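Local coordinates for protein endonuclease 8-like L720 (Acanthamoeba polyphaga mimivirus, PDB 4MB7) that is an endonuclease VIII-like protein of a giant virus, built with an H2TH domain and a zinc-binding site of three cysteines and a histidine, at residues 32-42 against 54-65. Residues are numbered along the deposited sequence; the frame is centred on the assembly and turned at random.
Sequences MNVDLIDYIIR and MLISSNKPTYVI
Tyr39 lays its ring across the turn 57-60, sandwiched between Ser57 and Leu36. CB of Ser57 stands 3.6 Å from the ring centroid, almost on the normal, a CH-pi contact that a small side chain can make without forcing the backbones apart; CD2 of Leu36 covers the opposite face. The phenol OH, in plane with the carbonyl, donates to Pro61 O at 2.7 Å. Proline has no N-H to give, but its carbonyl serves well as acceptor for this hydroxyl, while the aliphatic part of Lys60 crosses beside the ring's outer end. The edge of Tyr63 meets the same OH, and Val34 CG1 comes within 3.7 Å of Tyr63 CE2. With chi1 at -66°, CG of Leu36 lies opposite its own carbonyl carbon, and the fork of methyls divides its work: CD2 lies over Tyr39, CD1 meets Leu55 CD1 at 3.8 Å and Ile65 CD1 tip to tip.

Beyond the ring begins the antiparallel hairpin of strands 40-47 and 50-56, part of a four-stranded sheet in which strand 63-70 follows. Ile40 and Ile56 are a hydrogen-bonded pair, Ile40 N reaching Ile56 O at 2.7 Å and Ile56 N returning to Ile40 O; Arg42 N continues the ladder to Met54 O. Branched isoleucines suit these extended backbones. Arg42 CG lies 3.9 Å from Met54 SD, the two side chains side by side, where a flexible thioether can follow, while Arg42 CB and CD cross Ile56, touching its CG2 and CD1.

Further out, type II turns at 36-39 and 57-60 place Tyr39 and Lys60. Water 3 joins Ile37 O and Ser57 OG, with a weak bond from Lys60 NZ, whereas Asp38 turns to a salt bridge with Arg20. Leu108 of strand 104-109 packs on Val34 and Tyr63.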
loop_
_atom_site.group_PDB
_atom_site.type_symbol
_atom_site.label_atom_id
_atom_site.label_comp_id
_atom_site.label_asym_id
_atom_site.label_seq_id
_atom_site.Cartn_x
_atom_site.Cartn_y
_atom_site.Cartn_z
ATOM N N MET A 32 -11.050 9.599 16.762
ATOM C CA MET A 32 -12.025 8.550 16.477
ATOM C C MET A 32 -13.194 8.568 17.462
ATOM O O MET A 32 -14.262 8.028 17.176
ATOM C CB MET A 32 -11.351 7.175 16.455
ATOM C CG MET A 32 -10.288 7.041 15.374
ATOM S SD MET A 32 -9.625 5.369 15.234
ATOM C CE MET A 32 -9.264 5.027 16.954
ATOM N N ASN A 33 -12.973 9.184 18.620
ATOM C CA ASN A 33 -14.039 9.478 19.576
ATOM C C ASN A 33 -14.775 8.242 20.101
ATOM O O ASN A 33 -15.977 8.287 20.360
ATOM C CB ASN A 33 -15.029 10.481 18.966
ATOM C CG ASN A 33 -15.802 11.257 20.016
ATOM O OD1 ASN A 33 -15.381 11.355 21.168
ATOM N ND2 ASN A 33 -16.940 11.816 19.619
ATOM N N VAL A 34 -14.044 7.141 20.257
ATOM C CA VAL A 34 -14.607 5.898 20.783
ATOM C C VAL A 34 -13.646 5.264 21.791
ATOM O O VAL A 34 -12.440 5.217 21.556
ATOM C CB VAL A 34 -14.914 4.887 19.648
ATOM C CG1 VAL A 34 -15.235 3.511 20.214
ATOM C CG2 VAL A 34 -16.059 5.384 18.778
ATOM N N ASP A 35 -14.180 4.789 22.914
ATOM C CA ASP A 35 -13.364 4.136 23.934
ATOM C C ASP A 35 -13.051 2.690 23.545
ATOM O O ASP A 35 -13.950 1.856 23.442
ATOM C CB ASP A 35 -14.068 4.180 25.295
ATOM C CG ASP A 35 -13.225 3.585 26.409
ATOM O OD1 ASP A 35 -11.984 3.566 26.273
ATOM O OD2 ASP A 35 -13.805 3.141 27.422
ATOM N N LEU A 36 -11.771 2.398 23.337
ATOM C CA LEU A 36 -11.354 1.075 22.877
ATOM C C LEU A 36 -10.608 0.269 23.939
ATOM O O LEU A 36 -10.041 -0.783 23.637
ATOM C CB LEU A 36 -10.491 1.194 21.617
ATOM C CG LEU A 36 -11.189 1.718 20.361
ATOM C CD1 LEU A 36 -10.207 1.823 19.207
ATOM C CD2 LEU A 36 -12.361 0.823 19.992
ATOM N N ILE A 37 -10.604 0.761 25.173
ATOM C CA ILE A 37 -9.963 0.049 26.277
ATOM C C ILE A 37 -10.545 -1.357 26.424
ATOM O O ILE A 37 -11.758 -1.545 26.326
ATOM C CB ILE A 37 -10.108 0.820 27.611
ATOM C CG1 ILE A 37 -9.412 2.177 27.523
ATOM C CG2 ILE A 37 -9.526 0.019 28.767
ATOM C CD1 ILE A 37 -7.919 2.080 27.305
ATOM N N ASP A 38 -9.661 -2.337 26.617
ATOM C CA ASP A 38 -10.036 -3.738 26.840
ATOM C C ASP A 38 -10.632 -4.445 25.621
ATOM O O ASP A 38 -11.132 -5.564 25.729
ATOM C CB ASP A 38 -10.959 -3.884 28.057
ATOM C CG ASP A 38 -10.273 -3.506 29.352
ATOM O OD1 ASP A 38 -9.052 -3.752 29.471
ATOM O OD2 ASP A 38 -10.949 -2.961 30.248
ATOM N N TYR A 39 -10.573 -3.796 24.464
ATOM C CA TYR A 39 -10.917 -4.466 23.218
ATOM C C TYR A 39 -9.840 -5.492 22.877
ATOM O O TYR A 39 -8.698 -5.372 23.318
ATOM C CB TYR A 39 -11.069 -3.457 22.079
ATOM C CG TYR A 39 -12.496 -3.019 21.832
ATOM C CD1 TYR A 39 -13.123 -2.111 22.675
ATOM C CD2 TYR A 39 -13.214 -3.512 20.750
ATOM C CE1 TYR A 39 -14.428 -1.708 22.450
ATOM C CE2 TYR A 39 -14.517 -3.116 20.516
ATOM C CZ TYR A 39 -15.119 -2.214 21.370
ATOM O OH TYR A 39 -16.417 -1.815 21.141
ATOM N N ILE A 40 -10.214 -6.500 22.096
ATOM C CA ILE A 40 -9.296 -7.562 21.710
ATOM C C ILE A 40 -8.945 -7.457 20.230
ATOM O O ILE A 40 -9.824 -7.259 19.392
ATOM C CB ILE A 40 -9.918 -8.950 21.957
ATOM C CG1 ILE A 40 -10.426 -9.065 23.395
ATOM C CG2 ILE A 40 -8.915 -10.053 21.647
ATOM C CD1 ILE A 40 -9.339 -8.982 24.427
ATOM N N ILE A 41 -7.659 -7.583 19.913
ATOM C CA ILE A 41 -7.227 -7.645 18.521
ATOM C C ILE A 41 -7.640 -8.984 17.925
ATOM O O ILE A 41 -7.071 -10.023 18.254
ATOM C CB ILE A 41 -5.704 -7.468 18.389
ATOM C CG1 ILE A 41 -5.287 -6.075 18.865
ATOM C CG2 ILE A 41 -5.262 -7.693 16.949
ATOM C CD1 ILE A 41 -3.809 -5.787 18.699
ATOM N N ARG A 42 -8.639 -8.954 17.052
ATOM C CA ARG A 42 -9.162 -10.175 16.454
ATOM C C ARG A 42 -8.384 -10.592 15.210
ATOM O O ARG A 42 -8.076 -11.771 15.033
ATOM C CB ARG A 42 -10.648 -10.010 16.117
ATOM C CG ARG A 42 -11.265 -11.197 15.386
ATOM C CD ARG A 42 -11.133 -12.484 16.191
ATOM N NE ARG A 42 -11.689 -13.631 15.476
ATOM C CZ ARG A 42 -11.004 -14.388 14.625
ATOM N NH1 ARG A 42 -9.729 -14.125 14.376
ATOM N NH2 ARG A 42 -11.594 -15.411 14.022
ATOM N N MET A 54 -8.981 -5.375 13.077
ATOM C CA MET A 54 -10.307 -5.680 13.611
ATOM C C MET A 54 -10.276 -5.828 15.128
ATOM O O MET A 54 -9.487 -6.602 15.671
ATOM C CB MET A 54 -10.873 -6.945 12.966
ATOM C CG MET A 54 -12.255 -7.339 13.476
ATOM S SD MET A 54 -12.863 -8.859 12.718
ATOM C CE MET A 54 -14.408 -9.092 13.593
ATOM N N LEU A 55 -11.138 -5.078 15.806
ATOM C CA LEU A 55 -11.192 -5.089 17.263
ATOM C C LEU A 55 -12.565 -5.534 17.749
ATOM O O LEU A 55 -13.589 -5.018 17.297
ATOM C CB LEU A 55 -10.871 -3.699 17.818
ATOM C CG LEU A 55 -9.527 -3.082 17.421
ATOM C CD1 LEU A 55 -9.421 -1.663 17.955
ATOM C CD2 LEU A 55 -8.367 -3.930 17.925
ATOM N N ILE A 56 -12.582 -6.496 18.665
ATOM C CA ILE A 56 -13.831 -6.998 19.226
ATOM C C ILE A 56 -13.841 -6.911 20.752
ATOM O O ILE A 56 -12.792 -6.862 21.393
ATOM C CB ILE A 56 -14.102 -8.461 18.811
ATOM C CG1 ILE A 56 -13.054 -9.393 19.423
ATOM C CG2 ILE A 56 -14.128 -8.597 17.297
ATOM C CD1 ILE A 56 -13.286 -10.859 19.115
ATOM N N SER A 57 -15.042 -6.892 21.320
ATOM C CA SER A 57 -15.220 -6.908 22.766
ATOM C C SER A 57 -16.616 -7.433 23.080
ATOM O O SER A 57 -17.577 -7.108 22.383
ATOM C CB SER A 57 -15.031 -5.505 23.347
ATOM O OG SER A 57 -14.961 -5.540 24.761
ATOM N N SER A 58 -16.741 -8.239 24.123
ATOM C CA SER A 58 -18.006 -8.914 24.384
ATOM C C SER A 58 -19.145 -7.929 24.639
ATOM O O SER A 58 -19.015 -7.022 25.432
ATOM C CB SER A 58 -17.858 -9.854 25.582
ATOM O OG SER A 58 -18.962 -10.727 25.688
ATOM N N ASN A 59 -20.217 -8.111 23.888
ATOM C CA ASN A 59 -21.425 -7.319 24.019
ATOM C C ASN A 59 -21.247 -5.862 23.680
ATOM O O ASN A 59 -22.009 -5.004 24.088
ATOM C CB ASN A 59 -22.011 -7.480 25.394
ATOM C CG ASN A 59 -23.080 -8.519 25.404
ATOM O OD1 ASN A 59 -24.210 -8.256 24.993
ATOM N ND2 ASN A 59 -22.721 -9.726 25.804
ATOM N N LYS A 60 -20.233 -5.618 22.885
ATOM C CA LYS A 60 -19.914 -4.280 22.400
ATOM C C LYS A 60 -19.751 -4.292 20.881
ATOM O O LYS A 60 -19.508 -5.329 20.316
ATOM C CB LYS A 60 -18.616 -3.781 23.013
ATOM C CG LYS A 60 -18.626 -3.529 24.506
ATOM C CD LYS A 60 -17.430 -2.669 24.866
ATOM C CE LYS A 60 -17.148 -2.671 26.351
ATOM N NZ LYS A 60 -16.435 -1.434 26.747
ATOM N N PRO A 61 -19.913 -3.146 20.227
ATOM C CA PRO A 61 -19.800 -3.135 18.765
ATOM C C PRO A 61 -18.377 -3.419 18.295
ATOM O O PRO A 61 -17.409 -2.977 18.915
ATOM C CB PRO A 61 -20.213 -1.706 18.390
ATOM C CG PRO A 61 -19.986 -0.906 19.623
ATOM C CD PRO A 61 -20.296 -1.827 20.760
ATOM N N THR A 62 -18.265 -4.170 17.206
ATOM C CA THR A 62 -16.979 -4.449 16.584
ATOM C C THR A 62 -16.534 -3.244 15.762
ATOM O O THR A 62 -17.349 -2.595 15.110
ATOM C CB THR A 62 -17.068 -5.697 15.683
ATOM O OG1 THR A 62 -17.248 -6.861 16.501
ATOM C CG2 THR A 62 -15.803 -5.869 14.847
ATOM N N TYR A 63 -15.243 -2.936 15.809
ATOM C CA TYR A 63 -14.697 -1.846 15.011
ATOM C C TYR A 63 -13.518 -2.295 14.159
ATOM O O TYR A 63 -12.836 -3.269 14.479
ATOM C CB TYR A 63 -14.264 -0.684 15.904
ATOM C CG TYR A 63 -15.409 0.078 16.529
ATOM C CD1 TYR A 63 -16.191 0.939 15.768
ATOM C CD2 TYR A 63 -15.699 -0.053 17.879
ATOM C CE1 TYR A 63 -17.239 1.645 16.338
ATOM C CE2 TYR A 63 -16.743 0.648 18.457
ATOM C CZ TYR A 63 -17.508 1.495 17.684
ATOM O OH TYR A 63 -18.545 2.193 18.263
ATOM N N VAL A 64 -13.285 -1.574 13.069
ATOM C CA VAL A 64 -12.109 -1.796 12.240
ATOM C C VAL A 64 -11.321 -0.501 12.119
ATOM O O VAL A 64 -11.859 0.531 11.722
ATOM C CB VAL A 64 -12.481 -2.300 10.834
ATOM C CG1 VAL A 64 -11.238 -2.370 9.947
ATOM C CG2 VAL A 64 -13.161 -3.660 10.917
ATOM N N ILE A 65 -10.047 -0.555 12.481
ATOM C CA ILE A 65 -9.164 0.588 12.301
ATOM C C ILE A 65 -8.396 0.440 10.997
ATOM O O ILE A 65 -7.712 -0.563 10.783
ATOM C CB ILE A 65 -8.167 0.729 13.461
ATOM C CG1 ILE A 65 -8.910 0.993 14.772
ATOM C CG2 ILE A 65 -7.186 1.853 13.180
ATOM C CD1 ILE A 65 -7.993 1.130 15.967
HETATM O O HOH W 1 -16.267 1.169 24.508
HETATM O O HOH W 2 -13.828 0.169 26.236
HETATM O O HOH W 3 -13.996 -3.241 26.192
#